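Local coordinates for protein UDP-glucose 6-dehydrogenase (Pyrobaculum islandicum, PDB 3VTF) that probably catalyses the NAD(+)-dependent oxidation of UDP-alpha-D-glucose to UDP-alpha-D-glucuronate, consuming two NAD(+) for each sugar nucleotide oxidised, at residues Val105-Ala110 with Arg118-Ala123; Gly113-Arg118 with Thr145-Thr150; Thr101-Gly106 with His138-Lys143. One frame throughout, in Å; residues are numbered along the deposited sequence.

Contact 1. Residues Val105-Ala110 with Arg118-Ala123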
loop_
_atom_site.group_PDB
_atom_site.type_symbol
_atom_site.label_atom_id
_atom_site.label_comp_id
_atom_site.label_asym_id
_atom_site.label_seq_id
_atom_site.Cartn_x
_atom_site.Cartn_y
_atom_site.Cartn_z
ATOM N N VAL A 105 -0.179 13.231 -25.495
ATOM C CA VAL A 105 -1.626 13.253 -25.799
ATOM C C VAL A 105 -2.368 12.267 -24.891
ATOM O O VAL A 105 -1.759 11.416 -24.171
ATOM C CB VAL A 105 -1.842 12.869 -27.272
ATOM C CG1 VAL A 105 -1.123 13.921 -28.094
ATOM C CG2 VAL A 105 -1.160 11.502 -27.586
ATOM N N GLY A 106 -3.694 12.377 -24.875
ATOM C CA GLY A 106 -4.447 11.520 -23.921
ATOM C C GLY A 106 -4.475 10.019 -24.259
ATOM O O GLY A 106 -4.165 9.566 -25.411
ATOM N N THR A 107 -4.745 9.196 -23.268
ATOM C CA THR A 107 -4.983 7.776 -23.496
ATOM C C THR A 107 -6.301 7.485 -22.710
ATOM O O THR A 107 -6.288 6.739 -21.666
ATOM C CB THR A 107 -3.852 6.807 -22.980
ATOM O OG1 THR A 107 -3.388 7.262 -21.684
ATOM C CG2 THR A 107 -2.607 6.845 -23.984
ATOM N N PRO A 108 -7.444 7.987 -23.222
ATOM C CA PRO A 108 -8.720 7.669 -22.564
ATOM C C PRO A 108 -9.121 6.221 -22.640
ATOM O O PRO A 108 -8.509 5.436 -23.399
ATOM C CB PRO A 108 -9.772 8.590 -23.319
ATOM C CG PRO A 108 -9.199 8.688 -24.681
ATOM C CD PRO A 108 -7.643 8.692 -24.493
ATOM N N PRO A 109 -10.132 5.809 -21.837
ATOM C CA PRO A 109 -10.537 4.393 -21.922
ATOM C C PRO A 109 -11.152 4.132 -23.314
ATOM O O PRO A 109 -11.839 5.011 -23.835
ATOM C CB PRO A 109 -11.560 4.226 -20.816
ATOM C CG PRO A 109 -12.019 5.588 -20.401
ATOM C CD PRO A 109 -10.847 6.537 -20.762
ATOM N N ALA A 110 -10.853 2.988 -23.906
ATOM C CA ALA A 110 -11.639 2.498 -25.090
ATOM C C ALA A 110 -13.011 1.939 -24.591
ATOM O O ALA A 110 -13.258 1.762 -23.355
ATOM C CB ALA A 110 -10.847 1.392 -25.805
ATOM N N ARG A 118 -5.220 5.413 -30.037
ATOM C CA ARG A 118 -5.295 6.159 -31.327
ATOM C C ARG A 118 -4.668 7.524 -31.289
ATOM O O ARG A 118 -4.050 7.928 -32.268
ATOM C CB ARG A 118 -6.773 6.322 -31.760
ATOM C CG ARG A 118 -7.476 5.019 -32.206
ATOM C CD ARG A 118 -8.958 5.389 -32.506
ATOM N NE ARG A 118 -9.583 5.929 -31.267
ATOM C CZ ARG A 118 -10.423 6.928 -31.247
ATOM N NH1 ARG A 118 -10.801 7.508 -32.410
ATOM N NH2 ARG A 118 -10.845 7.391 -30.072
ATOM N N TYR A 119 -4.789 8.278 -30.173
ATOM C CA TYR A 119 -4.164 9.611 -30.087
ATOM C C TYR A 119 -2.640 9.513 -30.113
ATOM O O TYR A 119 -1.956 10.328 -30.784
ATOM C CB TYR A 119 -4.606 10.353 -28.767
ATOM C CG TYR A 119 -6.143 10.452 -28.630
ATOM C CD1 TYR A 119 -6.794 11.589 -29.083
ATOM C CD2 TYR A 119 -6.911 9.402 -28.131
ATOM C CE1 TYR A 119 -8.184 11.715 -29.019
ATOM C CE2 TYR A 119 -8.284 9.514 -28.088
ATOM C CZ TYR A 119 -8.922 10.665 -28.551
ATOM O OH TYR A 119 -10.318 10.785 -28.469
ATOM N N VAL A 120 -2.095 8.546 -29.333
ATOM C CA VAL A 120 -0.637 8.303 -29.338
ATOM C C VAL A 120 -0.166 7.839 -30.765
ATOM O O VAL A 120 0.874 8.292 -31.246
ATOM C CB VAL A 120 -0.319 7.186 -28.300
ATOM C CG1 VAL A 120 1.147 6.636 -28.414
ATOM C CG2 VAL A 120 -0.594 7.729 -26.845
ATOM N N GLU A 121 -0.958 6.966 -31.404
ATOM C CA GLU A 121 -0.521 6.475 -32.729
ATOM C C GLU A 121 -0.447 7.636 -33.741
ATOM O O GLU A 121 0.518 7.744 -34.479
ATOM C CB GLU A 121 -1.441 5.352 -33.243
ATOM C CG GLU A 121 -1.063 4.997 -34.692
ATOM C CD GLU A 121 -1.736 3.773 -35.227
ATOM O OE1 GLU A 121 -2.566 3.210 -34.528
ATOM O OE2 GLU A 121 -1.350 3.335 -36.351
ATOM N N ALA A 122 -1.439 8.512 -33.744
ATOM C CA ALA A 122 -1.436 9.683 -34.669
ATOM C C ALA A 122 -0.328 10.608 -34.353
ATOM O O ALA A 122 0.315 11.178 -35.257
ATOM C CB ALA A 122 -2.797 10.447 -34.667
ATOM N N ALA A 123 0.009 10.780 -33.042
ATOM C CA ALA A 123 1.080 11.700 -32.729
ATOM C C ALA A 123 2.401 11.049 -33.201
ATOM O O ALA A 123 3.273 11.749 -33.676
ATOM C CB ALA A 123 1.152 11.893 -31.192
HETATM O O HOH W 1 -4.044 7.426 -27.321
#
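Val105 and Val120 mark the closest approach of the two backbones, with their CA atoms 6.2 Å apart, where the chain leaving strand 100-103 passes the first turn of helix 118-134. No direct hydrogen bond joins Val105-Ala110 to Arg118-Ala123; a water bridges them instead. It donates to the O of Gly106 at 2.9 Å and accepts from the N of Val120 at 3.0 Å, supplying an acceptor to a first-turn amide that has no carbonyl of its own helix to bond.

The principle at work is that of the Rossmann-like beta-alpha-beta unit, in which the loop after a strand turns across the start of the next helix and can present cofactor-binding groups there. Thr107 in this loop is a predicted NAD(+) ligand. Its OG1 donates to the O of Thr145, while its CG2 lies 3.6 Å from CG2 of Val120.

Val105 reaches the helix through one methyl. With CG1 anti to the carbonyl carbon (chi1 -61°), CG2 falls between the backbone N and the carbonyl carbon and comes within 3.5 Å of the O of Tyr119, with CB of Tyr119, CG2 of Val120 and, more distantly, CB of Ala123 around it. The same Gly106 O that accepts from the water lies 3.5 Å from Tyr119 CB. Farther along the loop the side chains of Pro108 and Tyr119 cross at about a right angle, with CG of Pro108 3.6 Å from CE2 of Tyr119.

Contact 2. Residues Gly113-Arg118 with Thr145-Thr150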
loop_
_atom_site.group_PDB
_atom_site.type_symbol
_atom_site.label_atom_id
_atom_site.label_comp_id
_atom_site.label_asym_id
_atom_site.label_seq_id
_atom_site.Cartn_x
_atom_site.Cartn_y
_atom_site.Cartn_z
ATOM N N GLY A 113 -12.912 -0.660 -21.998
ATOM C CA GLY A 113 -12.035 -0.259 -20.840
ATOM C C GLY A 113 -10.508 -0.306 -21.060
ATOM O O GLY A 113 -9.743 0.261 -20.251
ATOM N N SER A 114 -10.023 -0.974 -22.120
ATOM C CA SER A 114 -8.566 -0.971 -22.398
ATOM C C SER A 114 -8.099 0.449 -22.785
ATOM O O SER A 114 -8.881 1.366 -23.056
ATOM C CB SER A 114 -8.163 -2.041 -23.466
ATOM O OG SER A 114 -8.707 -1.650 -24.701
ATOM N N ALA A 115 -6.796 0.650 -22.800
ATOM C CA ALA A 115 -6.312 1.961 -23.199
ATOM C C ALA A 115 -6.627 2.214 -24.709
ATOM O O ALA A 115 -6.263 1.405 -25.552
ATOM C CB ALA A 115 -4.777 2.085 -23.002
ATOM N N ASP A 116 -7.170 3.378 -25.013
ATOM C CA ASP A 116 -7.392 3.844 -26.406
ATOM C C ASP A 116 -6.038 4.446 -26.806
ATOM O O ASP A 116 -5.711 5.544 -26.393
ATOM C CB ASP A 116 -8.423 4.988 -26.413
ATOM C CG ASP A 116 -8.703 5.537 -27.848
ATOM O OD1 ASP A 116 -7.951 5.279 -28.777
ATOM O OD2 ASP A 116 -9.687 6.207 -28.029
ATOM N N LEU A 117 -5.358 3.817 -27.740
ATOM C CA LEU A 117 -4.042 4.308 -28.219
ATOM C C LEU A 117 -4.041 5.068 -29.571
ATOM O O LEU A 117 -2.961 5.398 -30.159
ATOM C CB LEU A 117 -3.018 3.140 -28.276
ATOM C CG LEU A 117 -2.759 2.545 -26.849
ATOM C CD1 LEU A 117 -1.871 1.307 -27.026
ATOM C CD2 LEU A 117 -2.130 3.587 -25.886
ATOM N N ARG A 118 -5.220 5.413 -30.037
ATOM C CA ARG A 118 -5.295 6.159 -31.327
ATOM C C ARG A 118 -4.668 7.524 -31.289
ATOM O O ARG A 118 -4.050 7.928 -32.268
ATOM C CB ARG A 118 -6.773 6.322 -31.760
ATOM C CG ARG A 118 -7.476 5.019 -32.206
ATOM C CD ARG A 118 -8.958 5.389 -32.506
ATOM N NE ARG A 118 -9.583 5.929 -31.267
ATOM C CZ ARG A 118 -10.423 6.928 -31.247
ATOM N NH1 ARG A 118 -10.801 7.508 -32.410
ATOM N NH2 ARG A 118 -10.845 7.391 -30.072
ATOM N N THR A 145 0.492 7.891 -20.654
ATOM C CA THR A 145 0.342 6.649 -19.987
ATOM C C THR A 145 -0.108 5.581 -20.949
ATOM O O THR A 145 -1.234 5.657 -21.464
ATOM C CB THR A 145 -0.685 6.807 -18.794
ATOM O OG1 THR A 145 -0.105 7.803 -17.903
ATOM C CG2 THR A 145 -0.769 5.444 -18.035
ATOM N N VAL A 146 0.791 4.638 -21.242
ATOM C CA VAL A 146 0.537 3.673 -22.278
ATOM C C VAL A 146 0.896 2.303 -21.718
ATOM O O VAL A 146 1.830 2.129 -20.893
ATOM C CB VAL A 146 1.399 3.912 -23.541
ATOM C CG1 VAL A 146 1.002 5.149 -24.314
ATOM C CG2 VAL A 146 2.940 3.995 -23.166
ATOM N N PRO A 147 0.189 1.274 -22.163
ATOM C CA PRO A 147 0.515 -0.061 -21.666
ATOM C C PRO A 147 1.956 -0.471 -22.039
ATOM O O PRO A 147 2.490 -0.022 -23.046
ATOM C CB PRO A 147 -0.493 -0.970 -22.378
ATOM C CG PRO A 147 -1.659 -0.050 -22.833
ATOM C CD PRO A 147 -1.008 1.342 -23.018
ATOM N N PRO A 148 2.582 -1.328 -21.238
ATOM C CA PRO A 148 3.957 -1.732 -21.491
ATOM C C PRO A 148 4.085 -2.379 -22.829
ATOM O O PRO A 148 3.262 -3.241 -23.150
ATOM C CB PRO A 148 4.222 -2.780 -20.373
ATOM C CG PRO A 148 3.331 -2.254 -19.183
ATOM C CD PRO A 148 2.082 -1.746 -19.890
ATOM N N GLY A 149 5.106 -2.010 -23.601
ATOM C CA GLY A 149 5.264 -2.562 -24.946
ATOM C C GLY A 149 4.885 -1.524 -25.947
ATOM O O GLY A 149 5.293 -1.661 -27.113
ATOM N N THR A 150 4.151 -0.456 -25.551
ATOM C CA THR A 150 3.660 0.498 -26.583
ATOM C C THR A 150 4.805 1.307 -27.217
ATOM O O THR A 150 4.769 1.629 -28.433
ATOM C CB THR A 150 2.660 1.517 -25.933
ATOM O OG1 THR A 150 1.552 0.773 -25.442
ATOM C CG2 THR A 150 2.125 2.568 -26.889
#
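Leu117 carries most of the apolar contact between Gly113-Arg118 and Thr145-Thr150, and divides it between its two methyls. CD2 meets CG1 of Val146 at 3.8 Å, the two side chains crossing at about a right angle, and also touches CD of Pro147. The other methyl, CD1, comes tip to tip against the hydroxyl of Thr150, 3.8 Å from OG1. This reach depends on CG standing anti to the carbonyl carbon (chi1 -63°), with the chain then extended through chi2. Beside it, Ala115 CB packs on CG of Pro147 at 3.8 Å.

Hydrogen bonds do not cross the contact; they shape each side of it. Pro147-Thr150 forms a type II beta turn in which the O of Pro147 accepts twice, from the N of Thr150 and, at 2.7 Å, from Thr150 OG1. The hydroxyl approaches at a C=O...donor angle of 133°, tilted from the carbonyl plane, and the bond fixes the rotation of the group that Leu117 touches. With an alanine at Thr150, that carbonyl would probably be left with the backbone amide as its one donor in the turn, and a gap would open beside Leu117 CD1.

The salt bridge lies within Gly113-Arg118. Arg118 grips the Asp116 carboxylate side-on, NH2 meeting the syn lone pair of OD2 at 2.6 Å and NE meeting OD1. The Arg118 backbone N also binds OD1, at 3.0 Å, an Asx turn leading into helix 118-134, whose N-cap position is Leu117.

Such loops, at the C-terminal ends of neighbouring parallel strands 100-103 and 139-142, are where a Rossmann-like domain typically binds its dinucleotide, consistent with the predicted role of Thr145 in binding NAD(+).

Contact 3. Residues Thr101-Gly106 with His138-Lys143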
loop_
_atom_site.group_PDB
_atom_site.type_symbol
_atom_site.label_atom_id
_atom_site.label_comp_id
_atom_site.label_asym_id
_atom_site.label_seq_id
_atom_site.Cartn_x
_atom_site.Cartn_y
_atom_site.Cartn_z
ATOM N N THR A 101 10.927 14.790 -29.232
ATOM C CA THR A 101 9.503 15.195 -29.143
ATOM C C THR A 101 8.892 14.384 -27.978
ATOM O O THR A 101 9.012 13.139 -27.956
ATOM C CB THR A 101 8.740 14.809 -30.419
ATOM O OG1 THR A 101 9.282 15.598 -31.488
ATOM C CG2 THR A 101 7.163 15.095 -30.304
ATOM N N PHE A 102 8.335 15.099 -26.987
ATOM C CA PHE A 102 7.548 14.435 -25.933
ATOM C C PHE A 102 6.107 14.238 -26.376
ATOM O O PHE A 102 5.360 15.206 -26.617
ATOM C CB PHE A 102 7.597 15.315 -24.662
ATOM C CG PHE A 102 9.001 15.315 -24.066
ATOM C CD1 PHE A 102 9.290 14.492 -22.980
ATOM C CD2 PHE A 102 10.017 16.114 -24.594
ATOM C CE1 PHE A 102 10.560 14.430 -22.471
ATOM C CE2 PHE A 102 11.308 16.051 -24.075
ATOM C CZ PHE A 102 11.582 15.222 -23.020
ATOM N N ILE A 103 5.662 12.988 -26.453
ATOM C CA ILE A 103 4.267 12.784 -26.806
ATOM C C ILE A 103 3.513 12.771 -25.502
ATOM O O ILE A 103 3.751 11.887 -24.618
ATOM C CB ILE A 103 4.084 11.442 -27.555
ATOM C CG1 ILE A 103 4.837 11.516 -28.910
ATOM C CG2 ILE A 103 2.587 11.039 -27.681
ATOM C CD1 ILE A 103 4.860 10.130 -29.600
ATOM N N ALA A 104 2.533 13.682 -25.402
ATOM C CA ALA A 104 1.780 13.829 -24.147
ATOM C C ALA A 104 0.302 13.872 -24.411
ATOM O O ALA A 104 -0.432 14.476 -23.641
ATOM C CB ALA A 104 2.217 15.109 -23.369
ATOM N N VAL A 105 -0.179 13.231 -25.495
ATOM C CA VAL A 105 -1.626 13.253 -25.799
ATOM C C VAL A 105 -2.368 12.267 -24.891
ATOM O O VAL A 105 -1.759 11.416 -24.171
ATOM C CB VAL A 105 -1.842 12.869 -27.272
ATOM C CG1 VAL A 105 -1.123 13.921 -28.094
ATOM C CG2 VAL A 105 -1.160 11.502 -27.586
ATOM N N GLY A 106 -3.694 12.377 -24.875
ATOM C CA GLY A 106 -4.447 11.520 -23.921
ATOM C C GLY A 106 -4.475 10.019 -24.259
ATOM O O GLY A 106 -4.165 9.566 -25.411
ATOM N N HIS A 138 16.505 11.704 -34.384
ATOM C CA HIS A 138 15.568 12.370 -33.474
ATOM C C HIS A 138 15.224 11.391 -32.352
ATOM O O HIS A 138 15.286 10.176 -32.545
ATOM C CB HIS A 138 14.254 12.578 -34.202
ATOM C CG HIS A 138 13.422 13.750 -33.655
ATOM N ND1 HIS A 138 12.326 13.549 -32.871
ATOM C CD2 HIS A 138 13.552 15.132 -33.802
ATOM C CE1 HIS A 138 11.791 14.735 -32.520
ATOM N NE2 HIS A 138 12.536 15.700 -33.091
ATOM N N LEU A 139 14.823 11.922 -31.176
ATOM C CA LEU A 139 14.350 11.071 -30.094
ATOM C C LEU A 139 12.857 11.190 -29.894
ATOM O O LEU A 139 12.321 12.284 -29.748
ATOM C CB LEU A 139 15.099 11.431 -28.786
ATOM C CG LEU A 139 14.647 10.731 -27.481
ATOM C CD1 LEU A 139 14.864 9.211 -27.525
ATOM C CD2 LEU A 139 15.442 11.316 -26.321
ATOM N N VAL A 140 12.161 10.067 -29.839
ATOM C CA VAL A 140 10.710 10.120 -29.628
ATOM C C VAL A 140 10.463 9.695 -28.151
ATOM O O VAL A 140 10.849 8.571 -27.731
ATOM C CB VAL A 140 10.051 9.048 -30.515
ATOM C CG1 VAL A 140 8.538 9.114 -30.351
ATOM C CG2 VAL A 140 10.462 9.332 -31.989
ATOM N N VAL A 141 9.851 10.572 -27.365
ATOM C CA VAL A 141 9.697 10.237 -25.933
ATOM C C VAL A 141 8.211 10.147 -25.613
ATOM O O VAL A 141 7.425 11.109 -25.904
ATOM C CB VAL A 141 10.360 11.372 -25.056
ATOM C CG1 VAL A 141 10.261 11.025 -23.509
ATOM C CG2 VAL A 141 11.831 11.626 -25.462
ATOM N N VAL A 142 7.803 9.053 -25.004
ATOM C CA VAL A 142 6.396 8.876 -24.716
ATOM C C VAL A 142 6.144 9.297 -23.231
ATOM O O VAL A 142 6.648 8.596 -22.306
ATOM C CB VAL A 142 5.970 7.392 -24.900
ATOM C CG1 VAL A 142 4.447 7.258 -24.629
ATOM C CG2 VAL A 142 6.330 6.817 -26.316
ATOM N N LYS A 143 5.404 10.396 -23.034
ATOM C CA LYS A 143 5.013 10.809 -21.644
ATOM C C LYS A 143 3.610 10.269 -21.317
ATOM O O LYS A 143 3.304 10.045 -20.193
ATOM C CB LYS A 143 4.943 12.326 -21.558
ATOM C CG LYS A 143 6.291 13.011 -21.511
ATOM C CD LYS A 143 7.085 12.566 -20.317
ATOM C CE LYS A 143 6.682 13.257 -19.057
ATOM N NZ LYS A 143 7.815 12.942 -18.064
#
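Ile103 and Val141 share the shortest bond of the pairing, Ile103 N to Val141 O at 2.6 Å and nearly straight (171°). It belongs to a four-bond parallel ladder that also runs from Thr101 N to Leu139 O, from Val141 N to Thr101 O, and from Lys143 N to Ile103 O at 2.7 Å.

On the face that bears Phe102 and Val141, the two side chains lie side by side. Val141 CB sits over one face of the Phe102 ring, 4.2 Å from its centroid, in a CH-pi contact offset toward the rim, while Lys143 CG comes in at the ring edge, 3.7 Å from CD1. On the other face Ile103 CD1 meets Val140 CG1 at 3.9 Å.

Helices 118-134 and 151-160 pack on that second face, Val127 and Val155 both touching Val140; Leu205 of helix 199-208 touches Phe102 on the first.

Strands 100-103 and 139-142 thus satisfy the facing half of one another's backbone between helices packed on both faces, as in the parallel core of a Rossmann-like sheet, and the amine of the bent Lys143 chain, just past the strand, is met by the O of Asn173 and, weakly, by that of Pro174.

Contacts 1 and 3 join parts of one beta-alpha-beta unit of the NAD-binding domain, strand 100-103, helix 118-134 and strand 139-142, and contact 2 joins its crossover loop to the loop that follows the unit. Contact 3 pairs the two strands mid-sheet. Contact 1 shares Val105 and Gly106 with it and lies about 12 Å away between centres. The centre of contact 2 is about 8 Å from that of contact 1, with which it shares Arg118, and about 14 Å from that of contact 3; its segments alternate along the chain with those of both. Thr107 and Thr145, predicted NAD(+) ligands, meet where contacts 1 and 2 touch, consistent with a cofactor site on these loops.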